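Local coordinates for protein cleavage stimulation factor 77 (Encephalitozoon cuniculi, PDB 2UY1) that probably acts in nuclear mRNA 3'-end processing as a helical-repeat scaffold, and may bind mRNA, at residues 39-44 with 48-53; 72-77 with 85-90; 327-332 with 336-341. All blocks are in the same frame, centred on the assembly; numbering follows the deposited sequence.

Contact 1: 39-44 with 48-53; sequences RCLWKS and DLWMLY. Unlike the reference sequence in segment 39-44: W42 (reference Lys).
L41 lays one methyl on each of two rings of the facing helix. CD1 sits 3.7 Å from the centroid of the five-membered ring of W50, almost exactly above it, 3° off the normal. CD2 lies over a face of the Y53 ring, 3.7 Å from its centroid but offset toward the rim. The fork faces the rings because CG swings roughly opposite the backbone N (chi1 -152°), which lets the two methyls spread over separate CH-pi contacts. CD1 also approaches L49 CG, at 4.2 Å.

W50 is gripped at its edge as well as over its face. Its indole NE1 gives a hydrogen bond of 2.8 Å to S44 O; the bond is moderately bent (148° at the hydrogen), and the donor stands above the carbonyl plane. Q77 NE2, from the next helix, also bonds S44 O, so this carbonyl receives two donors. S44 closes a type I turn that starts at L41, its N bonding L41 O at 2.9 Å, which leaves its carbonyl facing the indole. L41 O lies 3.2 Å from W50 CZ2. S44 OG bonds the backbone N of N46, tying the side chain into the connection that follows. F78 packs edge-to-face with W50, F73 meets it with the ring planes inclined, and F37 stands edge-to-face to Y53.

The arrangement is an interhelical turn, in which the residues just past helix 30-40 fold over side chains of helix 47-57, consistent with the TPR-clan (HAT-type) helical repeats of the Suf family.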
loop_
_atom_site.group_PDB
_atom_site.type_symbol
_atom_site.label_atom_id
_atom_site.label_comp_id
_atom_site.label_asym_id
_atom_site.label_seq_id
_atom_site.Cartn_x
_atom_site.Cartn_y
_atom_site.Cartn_z
ATOM N N ARG B 39 12.075 -46.986 29.346
ATOM C CA ARG B 39 12.568 -45.921 28.441
ATOM C C ARG B 39 11.695 -44.655 28.330
ATOM O O ARG B 39 12.235 -43.563 28.144
ATOM C CB ARG B 39 12.808 -46.479 27.024
ATOM C CG ARG B 39 14.002 -47.452 26.919
ATOM C CD ARG B 39 14.063 -48.196 25.558
ATOM N NE ARG B 39 14.652 -47.375 24.496
ATOM C CZ ARG B 39 14.622 -47.649 23.185
ATOM N NH1 ARG B 39 14.028 -48.746 22.705
ATOM N NH2 ARG B 39 15.204 -46.804 22.340
ATOM N N CYS B 40 10.372 -44.787 28.441
ATOM C CA CYS B 40 9.436 -43.711 28.031
ATOM C C CYS B 40 8.608 -43.041 29.109
ATOM O O CYS B 40 8.130 -41.914 28.886
ATOM C CB CYS B 40 8.454 -44.208 26.955
ATOM S SG CYS B 40 9.259 -44.740 25.455
ATOM N N LEU B 41 8.403 -43.719 30.246
ATOM C CA LEU B 41 7.537 -43.188 31.312
ATOM C C LEU B 41 7.989 -41.867 31.962
ATOM O O LEU B 41 7.266 -40.868 31.895
ATOM C CB LEU B 41 7.218 -44.236 32.377
ATOM C CG LEU B 41 5.868 -43.976 33.063
ATOM C CD1 LEU B 41 4.618 -43.919 32.105
ATOM C CD2 LEU B 41 5.713 -45.008 34.116
ATOM N N TRP B 42 9.176 -41.851 32.564
ATOM C CA TRP B 42 9.709 -40.606 33.143
ATOM C C TRP B 42 9.445 -39.438 32.183
ATOM O O TRP B 42 8.872 -38.411 32.558
ATOM C CB TRP B 42 11.213 -40.715 33.409
ATOM C CG TRP B 42 11.639 -41.549 34.606
ATOM C CD1 TRP B 42 10.826 -42.154 35.543
ATOM C CD2 TRP B 42 13.000 -41.835 35.011
ATOM N NE1 TRP B 42 11.600 -42.814 36.497
ATOM C CE2 TRP B 42 12.932 -42.625 36.202
ATOM C CE3 TRP B 42 14.270 -41.496 34.489
ATOM C CZ2 TRP B 42 14.093 -43.086 36.878
ATOM C CZ3 TRP B 42 15.432 -41.956 35.167
ATOM C CH2 TRP B 42 15.327 -42.739 36.348
ATOM N N LYS B 43 9.820 -39.644 30.926
ATOM C CA LYS B 43 9.703 -38.635 29.882
ATOM C C LYS B 43 8.295 -38.287 29.353
ATOM O O LYS B 43 8.136 -37.270 28.671
ATOM C CB LYS B 43 10.610 -39.024 28.720
ATOM C CG LYS B 43 12.038 -38.652 28.947
ATOM C CD LYS B 43 12.914 -39.285 27.879
ATOM C CE LYS B 43 14.351 -38.743 27.940
ATOM N NZ LYS B 43 15.097 -39.199 26.731
ATOM N N SER B 44 7.289 -39.102 29.658
ATOM C CA SER B 44 5.957 -38.894 29.084
ATOM C C SER B 44 5.073 -37.959 29.924
ATOM O O SER B 44 4.947 -38.123 31.143
ATOM C CB SER B 44 5.250 -40.234 28.846
ATOM O OG SER B 44 3.875 -40.087 28.505
ATOM N N ASP B 48 -3.054 -40.843 30.360
ATOM C CA ASP B 48 -3.223 -42.128 29.732
ATOM C C ASP B 48 -1.811 -42.601 29.620
ATOM O O ASP B 48 -1.030 -41.861 29.180
ATOM C CB ASP B 48 -3.760 -41.921 28.328
ATOM C CG ASP B 48 -5.082 -41.213 28.294
ATOM O OD1 ASP B 48 -5.981 -41.596 29.028
ATOM O OD2 ASP B 48 -5.258 -40.306 27.488
ATOM N N LEU B 49 -1.459 -43.799 30.017
ATOM C CA LEU B 49 -0.060 -44.223 29.895
ATOM C C LEU B 49 0.629 -44.349 31.204
ATOM O O LEU B 49 1.105 -45.395 31.541
ATOM C CB LEU B 49 0.756 -43.276 29.050
ATOM C CG LEU B 49 2.214 -43.495 28.746
ATOM C CD1 LEU B 49 2.586 -44.921 28.547
ATOM C CD2 LEU B 49 2.505 -42.757 27.572
ATOM N N TRP B 50 0.714 -43.242 31.917
ATOM C CA TRP B 50 0.824 -43.294 33.346
ATOM C C TRP B 50 -0.318 -44.108 33.897
ATOM O O TRP B 50 -0.119 -45.003 34.632
ATOM C CB TRP B 50 0.933 -41.891 33.948
ATOM C CG TRP B 50 2.276 -41.263 33.729
ATOM C CD1 TRP B 50 2.696 -40.650 32.626
ATOM C CD2 TRP B 50 3.362 -41.218 34.647
ATOM N NE1 TRP B 50 3.963 -40.235 32.768
ATOM C CE2 TRP B 50 4.394 -40.546 34.020
ATOM C CE3 TRP B 50 3.557 -41.676 35.938
ATOM C CZ2 TRP B 50 5.610 -40.330 34.632
ATOM C CZ3 TRP B 50 4.745 -41.463 36.539
ATOM C CH2 TRP B 50 5.762 -40.803 35.894
ATOM N N MET B 51 -1.510 -43.829 33.472
ATOM C CA MET B 51 -2.658 -44.582 33.976
ATOM C C MET B 51 -2.597 -46.069 33.606
ATOM O O MET B 51 -3.044 -46.930 34.355
ATOM C CB MET B 51 -3.958 -43.955 33.485
ATOM C CG MET B 51 -4.236 -42.592 34.095
ATOM S SD MET B 51 -4.027 -42.527 35.895
ATOM C CE MET B 51 -4.904 -40.978 36.197
ATOM N N LEU B 52 -2.031 -46.356 32.445
ATOM C CA LEU B 52 -1.794 -47.718 32.010
ATOM C C LEU B 52 -0.665 -48.383 32.783
ATOM O O LEU B 52 -0.684 -49.606 33.003
ATOM C CB LEU B 52 -1.506 -47.736 30.496
ATOM C CG LEU B 52 -2.833 -47.794 29.727
ATOM C CD1 LEU B 52 -2.780 -46.941 28.439
ATOM C CD2 LEU B 52 -3.225 -49.266 29.455
ATOM N N TYR B 53 0.321 -47.577 33.180
ATOM C CA TYR B 53 1.356 -48.042 34.072
ATOM C C TYR B 53 0.744 -48.510 35.383
ATOM O O TYR B 53 1.167 -49.533 35.927
ATOM C CB TYR B 53 2.396 -46.962 34.325
ATOM C CG TYR B 53 3.493 -47.456 35.214
ATOM C CD1 TYR B 53 4.318 -48.515 34.808
ATOM C CD2 TYR B 53 3.718 -46.872 36.473
ATOM C CE1 TYR B 53 5.338 -48.975 35.620
ATOM C CE2 TYR B 53 4.718 -47.335 37.304
ATOM C CZ TYR B 53 5.529 -48.386 36.872
ATOM O OH TYR B 53 6.542 -48.843 37.667
#

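Contact 2: 72-77 with 85-90; sequences EFTLGQ and YGLFKE. Unlike the reference sequence in segment 85-90: F88 (reference Tyr).
L75 leads the packing against L87 and F88. Its CB points at the opposite helix and serves as a stem: CG stands opposite the carbonyl carbon (chi1 -71°), and the chain runs on extended to CD1, while CD2 branches off beside it. The contact is made by the two methyls. CD1 rests on one border of the F88 ring, 3.8 Å from CE2. CD2 lies over the middle of the same face, 3.5 Å from the ring centroid and 7° off the normal, a CH-pi contact in which all six ring carbons are almost equally distant. That same methyl also touches L87 CD2 at 3.6 Å, filling the notch between the aromatic ring and the leucine.

L87 runs past L75 in the opposite sense and spreads its own fork over T74. Both of its methyls, CD1 and CD2, lie 3.7 Å from T74 CG2. The threonine turns this methyl to L87, CG2 being anti to its backbone N, while OG1 bonds V70 O one turn earlier in its own helix, so no polar atom of T74 is spent on the contact. No hydrogen bond crosses between the two segments, and their hold is wholly apolar.

M51 of helix 47-57 also packs on L87, A115 and M120 lie against F88, and W50 and I54 touch T74. The helix axes approach to 10.5 Å and run roughly antiparallel, at 150°, consistent with the antiparallel helix pairs of the TPR-like repeats of this family.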
loop_
_atom_site.group_PDB
_atom_site.type_symbol
_atom_site.label_atom_id
_atom_site.label_comp_id
_atom_site.label_asym_id
_atom_site.label_seq_id
_atom_site.Cartn_x
_atom_site.Cartn_y
_atom_site.Cartn_z
ATOM N N GLU B 72 1.450 -41.669 44.086
ATOM C CA GLU B 72 2.446 -40.667 44.487
ATOM C C GLU B 72 3.500 -40.434 43.418
ATOM O O GLU B 72 3.883 -39.304 43.207
ATOM C CB GLU B 72 3.161 -41.098 45.778
ATOM C CG GLU B 72 2.239 -41.318 46.994
ATOM C CD GLU B 72 3.011 -41.450 48.297
ATOM O OE1 GLU B 72 4.013 -42.212 48.324
ATOM O OE2 GLU B 72 2.598 -40.800 49.299
ATOM N N PHE B 73 3.996 -41.522 42.805
ATOM C CA PHE B 73 4.969 -41.476 41.672
ATOM C C PHE B 73 4.395 -40.766 40.433
ATOM O O PHE B 73 5.082 -39.940 39.830
ATOM C CB PHE B 73 5.545 -42.883 41.383
ATOM C CG PHE B 73 6.487 -42.966 40.185
ATOM C CD1 PHE B 73 7.714 -42.284 40.167
ATOM C CD2 PHE B 73 6.157 -43.793 39.088
ATOM C CE1 PHE B 73 8.588 -42.358 39.053
ATOM C CE2 PHE B 73 7.008 -43.890 37.971
ATOM C CZ PHE B 73 8.246 -43.161 37.958
ATOM N N THR B 74 3.131 -41.055 40.112
ATOM C CA THR B 74 2.347 -40.373 39.075
ATOM C C THR B 74 2.040 -38.887 39.415
ATOM O O THR B 74 2.233 -38.011 38.570
ATOM C CB THR B 74 1.028 -41.190 38.743
ATOM O OG1 THR B 74 1.360 -42.551 38.423
ATOM C CG2 THR B 74 0.232 -40.591 37.598
ATOM N N LEU B 75 1.595 -38.620 40.650
ATOM C CA LEU B 75 1.456 -37.256 41.158
ATOM C C LEU B 75 2.740 -36.462 41.173
ATOM O O LEU B 75 2.687 -35.250 41.099
ATOM C CB LEU B 75 0.774 -37.198 42.530
ATOM C CG LEU B 75 -0.734 -37.507 42.611
ATOM C CD1 LEU B 75 -1.169 -37.610 44.066
ATOM C CD2 LEU B 75 -1.611 -36.508 41.908
ATOM N N GLY B 76 3.898 -37.126 41.219
ATOM C CA GLY B 76 5.195 -36.438 41.025
ATOM C C GLY B 76 5.169 -35.727 39.675
ATOM O O GLY B 76 5.642 -34.599 39.543
ATOM N N GLN B 77 4.573 -36.395 38.684
ATOM C CA GLN B 77 4.508 -35.889 37.312
ATOM C C GLN B 77 3.331 -34.951 37.050
ATOM O O GLN B 77 3.518 -33.904 36.428
ATOM C CB GLN B 77 4.445 -37.034 36.309
ATOM C CG GLN B 77 4.920 -36.608 34.936
ATOM C CD GLN B 77 6.385 -36.898 34.718
ATOM O OE1 GLN B 77 7.168 -36.948 35.670
ATOM N NE2 GLN B 77 6.757 -37.153 33.467
ATOM N N TYR B 85 -7.833 -34.530 38.924
ATOM C CA TYR B 85 -8.872 -34.786 39.927
ATOM C C TYR B 85 -9.165 -36.269 40.213
ATOM O O TYR B 85 -9.202 -36.667 41.373
ATOM C CB TYR B 85 -10.150 -34.018 39.579
ATOM C CG TYR B 85 -11.386 -34.537 40.280
ATOM C CD1 TYR B 85 -11.716 -34.115 41.578
ATOM C CD2 TYR B 85 -12.219 -35.480 39.657
ATOM C CE1 TYR B 85 -12.873 -34.618 42.236
ATOM C CE2 TYR B 85 -13.361 -35.984 40.297
ATOM C CZ TYR B 85 -13.684 -35.558 41.579
ATOM O OH TYR B 85 -14.827 -36.061 42.189
ATOM N N GLY B 86 -9.367 -37.073 39.170
ATOM C CA GLY B 86 -9.575 -38.503 39.340
ATOM C C GLY B 86 -8.309 -39.145 39.881
ATOM O O GLY B 86 -8.370 -40.071 40.690
ATOM N N LEU B 87 -7.157 -38.644 39.451
ATOM C CA LEU B 87 -5.889 -39.109 39.993
ATOM C C LEU B 87 -5.762 -38.735 41.481
ATOM O O LEU B 87 -5.380 -39.579 42.269
ATOM C CB LEU B 87 -4.702 -38.592 39.168
ATOM C CG LEU B 87 -3.273 -38.954 39.593
ATOM C CD1 LEU B 87 -2.985 -40.469 39.465
ATOM C CD2 LEU B 87 -2.308 -38.152 38.769
ATOM N N PHE B 88 -6.101 -37.483 41.847
ATOM C CA PHE B 88 -6.039 -37.044 43.245
ATOM C C PHE B 88 -7.065 -37.856 44.043
ATOM O O PHE B 88 -6.717 -38.439 45.070
ATOM C CB PHE B 88 -6.188 -35.522 43.406
ATOM C CG PHE B 88 -4.849 -34.752 43.420
ATOM C CD1 PHE B 88 -4.498 -33.907 42.376
ATOM C CD2 PHE B 88 -3.943 -34.884 44.483
ATOM C CE1 PHE B 88 -3.282 -33.165 42.389
ATOM C CE2 PHE B 88 -2.712 -34.166 44.500
ATOM C CZ PHE B 88 -2.386 -33.284 43.454
ATOM N N LYS B 89 -8.291 -37.961 43.517
ATOM C CA LYS B 89 -9.368 -38.805 44.087
ATOM C C LYS B 89 -8.931 -40.242 44.398
ATOM O O LYS B 89 -9.041 -40.683 45.543
ATOM C CB LYS B 89 -10.638 -38.793 43.192
ATOM C CG LYS B 89 -11.803 -39.699 43.665
ATOM C CD LYS B 89 -13.061 -39.452 42.842
ATOM C CE LYS B 89 -14.302 -40.121 43.458
ATOM N NZ LYS B 89 -15.200 -39.195 44.265
ATOM N N GLU B 90 -8.446 -40.972 43.398
ATOM C CA GLU B 90 -8.069 -42.372 43.590
ATOM C C GLU B 90 -6.943 -42.566 44.633
ATOM O O GLU B 90 -6.913 -43.555 45.350
ATOM C CB GLU B 90 -7.652 -43.006 42.264
ATOM C CG GLU B 90 -8.789 -43.305 41.324
ATOM C CD GLU B 90 -8.342 -43.418 39.877
ATOM O OE1 GLU B 90 -9.040 -42.836 39.021
ATOM O OE2 GLU B 90 -7.303 -44.071 39.589
#

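Contact 3: 327-332 with 336-341; sequences FIEYYA and RATPYN
The two helical segments run almost exactly antiparallel, at 173°, with their axes 8.3 Å apart and the CA atoms of Y330 and P339 only 6.1 Å from each other. P339 CG fits against Y330 CB at 3.8 Å, the proline's puckered ring putting CG near the tyrosine's backbone N as well. P339 lies in the first turn of its helix, where a proline's missing N-H costs little.

One residue along, T338 CG2 lies against the bent stem of E329, 3.6 Å from CG and 3.8 Å from CD. The glutamate bends about its CB-CG bond (chi2 -78°), presenting carbon to the threonine while its OE1 forms a salt bridge with R306 of an earlier helix. R336 grazes the Y330 ring obliquely, its CG 4.5 Å from CE1. The Y330 hydroxyl reaches beyond the pair to a hydrogen bond with the backbone of the second protein chain of the assembly, and F363 meets its ring edge-to-face.

Joined by a short turn, helices 319-333 and 337-349 form a tight antiparallel hairpin of the TPR-like superhelix, with one side at the interface between chains.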
loop_
_atom_site.group_PDB
_atom_site.type_symbol
_atom_site.label_atom_id
_atom_site.label_comp_id
_atom_site.label_asym_id
_atom_site.label_seq_id
_atom_site.Cartn_x
_atom_site.Cartn_y
_atom_site.Cartn_z
ATOM N N PHE B 327 22.944 -3.650 2.580
ATOM C CA PHE B 327 22.329 -3.008 3.730
ATOM C C PHE B 327 23.184 -3.188 4.990
ATOM O O PHE B 327 23.268 -2.327 5.790
ATOM C CB PHE B 327 20.973 -3.594 4.044
ATOM C CG PHE B 327 19.841 -3.227 3.091
ATOM C CD1 PHE B 327 19.907 -2.159 2.195
ATOM C CD2 PHE B 327 18.626 -3.931 3.214
ATOM C CE1 PHE B 327 18.811 -1.830 1.389
ATOM C CE2 PHE B 327 17.511 -3.609 2.390
ATOM C CZ PHE B 327 17.620 -2.585 1.456
ATOM N N ILE B 328 23.707 -4.366 5.260
ATOM C CA ILE B 328 24.643 -4.428 6.394
ATOM C C ILE B 328 25.830 -3.443 6.212
ATOM O O ILE B 328 26.288 -2.887 7.184
ATOM C CB ILE B 328 25.288 -5.795 6.531
ATOM C CG1 ILE B 328 24.255 -6.904 6.821
ATOM C CG2 ILE B 328 26.427 -5.707 7.541
ATOM C CD1 ILE B 328 23.355 -6.658 7.993
ATOM N N GLU B 329 26.331 -3.294 4.996
ATOM C CA GLU B 329 27.563 -2.585 4.819
ATOM C C GLU B 329 27.224 -1.150 5.016
ATOM O O GLU B 329 27.935 -0.461 5.689
ATOM C CB GLU B 329 28.233 -2.812 3.460
ATOM C CG GLU B 329 28.921 -4.152 3.334
ATOM C CD GLU B 329 30.315 -4.229 4.037
ATOM O OE1 GLU B 329 30.874 -3.224 4.534
ATOM O OE2 GLU B 329 30.868 -5.347 4.052
ATOM N N TYR B 330 26.094 -0.704 4.469
ATOM C CA TYR B 330 25.666 0.696 4.717
ATOM C C TYR B 330 25.452 1.038 6.224
ATOM O O TYR B 330 26.064 1.958 6.730
ATOM C CB TYR B 330 24.427 1.095 3.890
ATOM C CG TYR B 330 24.078 2.530 4.142
ATOM C CD1 TYR B 330 24.977 3.539 3.772
ATOM C CD2 TYR B 330 22.913 2.886 4.832
ATOM C CE1 TYR B 330 24.710 4.902 4.040
ATOM C CE2 TYR B 330 22.628 4.270 5.102
ATOM C CZ TYR B 330 23.555 5.240 4.706
ATOM O OH TYR B 330 23.313 6.594 4.917
ATOM N N TYR B 331 24.573 0.296 6.911
ATOM C CA TYR B 331 24.215 0.607 8.317
ATOM C C TYR B 331 25.331 0.316 9.331
ATOM O O TYR B 331 25.341 0.887 10.382
ATOM C CB TYR B 331 22.881 -0.086 8.691
ATOM C CG TYR B 331 21.803 0.543 7.877
ATOM C CD1 TYR B 331 21.339 1.798 8.201
ATOM C CD2 TYR B 331 21.327 -0.061 6.712
ATOM C CE1 TYR B 331 20.413 2.440 7.400
ATOM C CE2 TYR B 331 20.392 0.578 5.897
ATOM C CZ TYR B 331 19.936 1.829 6.264
ATOM O OH TYR B 331 19.015 2.525 5.476
ATOM N N ALA B 332 26.280 -0.541 8.973
ATOM C CA ALA B 332 27.360 -0.905 9.897
ATOM C C ALA B 332 28.518 0.097 9.748
ATOM O O ALA B 332 29.069 0.557 10.721
ATOM C CB ALA B 332 27.829 -2.348 9.657
ATOM N N ARG B 336 28.794 4.673 1.314
ATOM C CA ARG B 336 27.881 4.673 0.187
ATOM C C ARG B 336 28.475 3.841 -0.948
ATOM O O ARG B 336 27.756 3.171 -1.662
ATOM C CB ARG B 336 27.648 6.099 -0.312
ATOM C CG ARG B 336 26.886 6.948 0.687
ATOM C CD ARG B 336 26.435 8.237 0.045
ATOM N NE ARG B 336 25.519 8.904 0.956
ATOM C CZ ARG B 336 25.011 10.099 0.722
ATOM N NH1 ARG B 336 25.301 10.724 -0.410
ATOM N NH2 ARG B 336 24.178 10.624 1.591
ATOM N N ALA B 337 29.797 3.898 -1.116
ATOM C CA ALA B 337 30.465 3.162 -2.218
ATOM C C ALA B 337 30.247 1.661 -2.216
ATOM O O ALA B 337 29.918 1.049 -3.247
ATOM C CB ALA B 337 31.971 3.486 -2.242
ATOM N N THR B 338 30.461 1.052 -1.070
ATOM C CA THR B 338 30.464 -0.387 -0.967
ATOM C C THR B 338 29.106 -0.985 -1.265
ATOM O O THR B 338 29.077 -1.900 -2.051
ATOM C CB THR B 338 30.998 -0.855 0.422
ATOM O OG1 THR B 338 32.407 -0.575 0.466
ATOM C CG2 THR B 338 30.714 -2.412 0.694
ATOM N N PRO B 339 27.993 -0.478 -0.612
ATOM C CA PRO B 339 26.648 -0.998 -1.018
ATOM C C PRO B 339 26.324 -0.788 -2.492
ATOM O O PRO B 339 25.682 -1.652 -3.091
ATOM C CB PRO B 339 25.641 -0.280 -0.095
ATOM C CG PRO B 339 26.381 0.796 0.614
ATOM C CD PRO B 339 27.898 0.504 0.486
ATOM N N TYR B 340 26.778 0.321 -3.069
ATOM C CA TYR B 340 26.560 0.560 -4.491
ATOM C C TYR B 340 27.168 -0.584 -5.303
ATOM O O TYR B 340 26.573 -1.101 -6.263
ATOM C CB TYR B 340 27.218 1.875 -4.919
ATOM C CG TYR B 340 27.012 2.170 -6.383
ATOM C CD1 TYR B 340 25.977 3.004 -6.782
ATOM C CD2 TYR B 340 27.842 1.606 -7.389
ATOM C CE1 TYR B 340 25.776 3.297 -8.089
ATOM C CE2 TYR B 340 27.617 1.884 -8.766
ATOM C CZ TYR B 340 26.582 2.758 -9.093
ATOM O OH TYR B 340 26.300 3.109 -10.406
ATOM N N ASN B 341 28.373 -0.966 -4.918
ATOM C CA ASN B 341 29.094 -2.022 -5.590
ATOM C C ASN B 341 28.501 -3.383 -5.356
ATOM O O ASN B 341 28.432 -4.142 -6.276
ATOM C CB ASN B 341 30.611 -1.912 -5.347
ATOM C CG ASN B 341 31.168 -0.624 -5.963
ATOM O OD1 ASN B 341 31.925 -0.661 -6.905
ATOM N ND2 ASN B 341 30.710 0.517 -5.480
#

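How the contacts relate
Along the chain the three contacts come in series, and none nests in or crosses another. Contact 1 closes the short connection 41-46 between helices 30-40 and 47-57; contact 2 closes 79-84, joining helix 69-78 to helix 85-90. The two abut, with centres about 13 Å apart: Q77 NE2 probably bonds W42 O, and W50 packs on Q77, so the two helix pairs are joined through W50 and Q77. Contact 3 closes 334-336 far along the superhelix, beyond the chain's centre, its nearest atoms about 38 Å from contact 1 and 43 Å from contact 2. There, unlike in contacts 1 and 2, a second protein chain touches the segments.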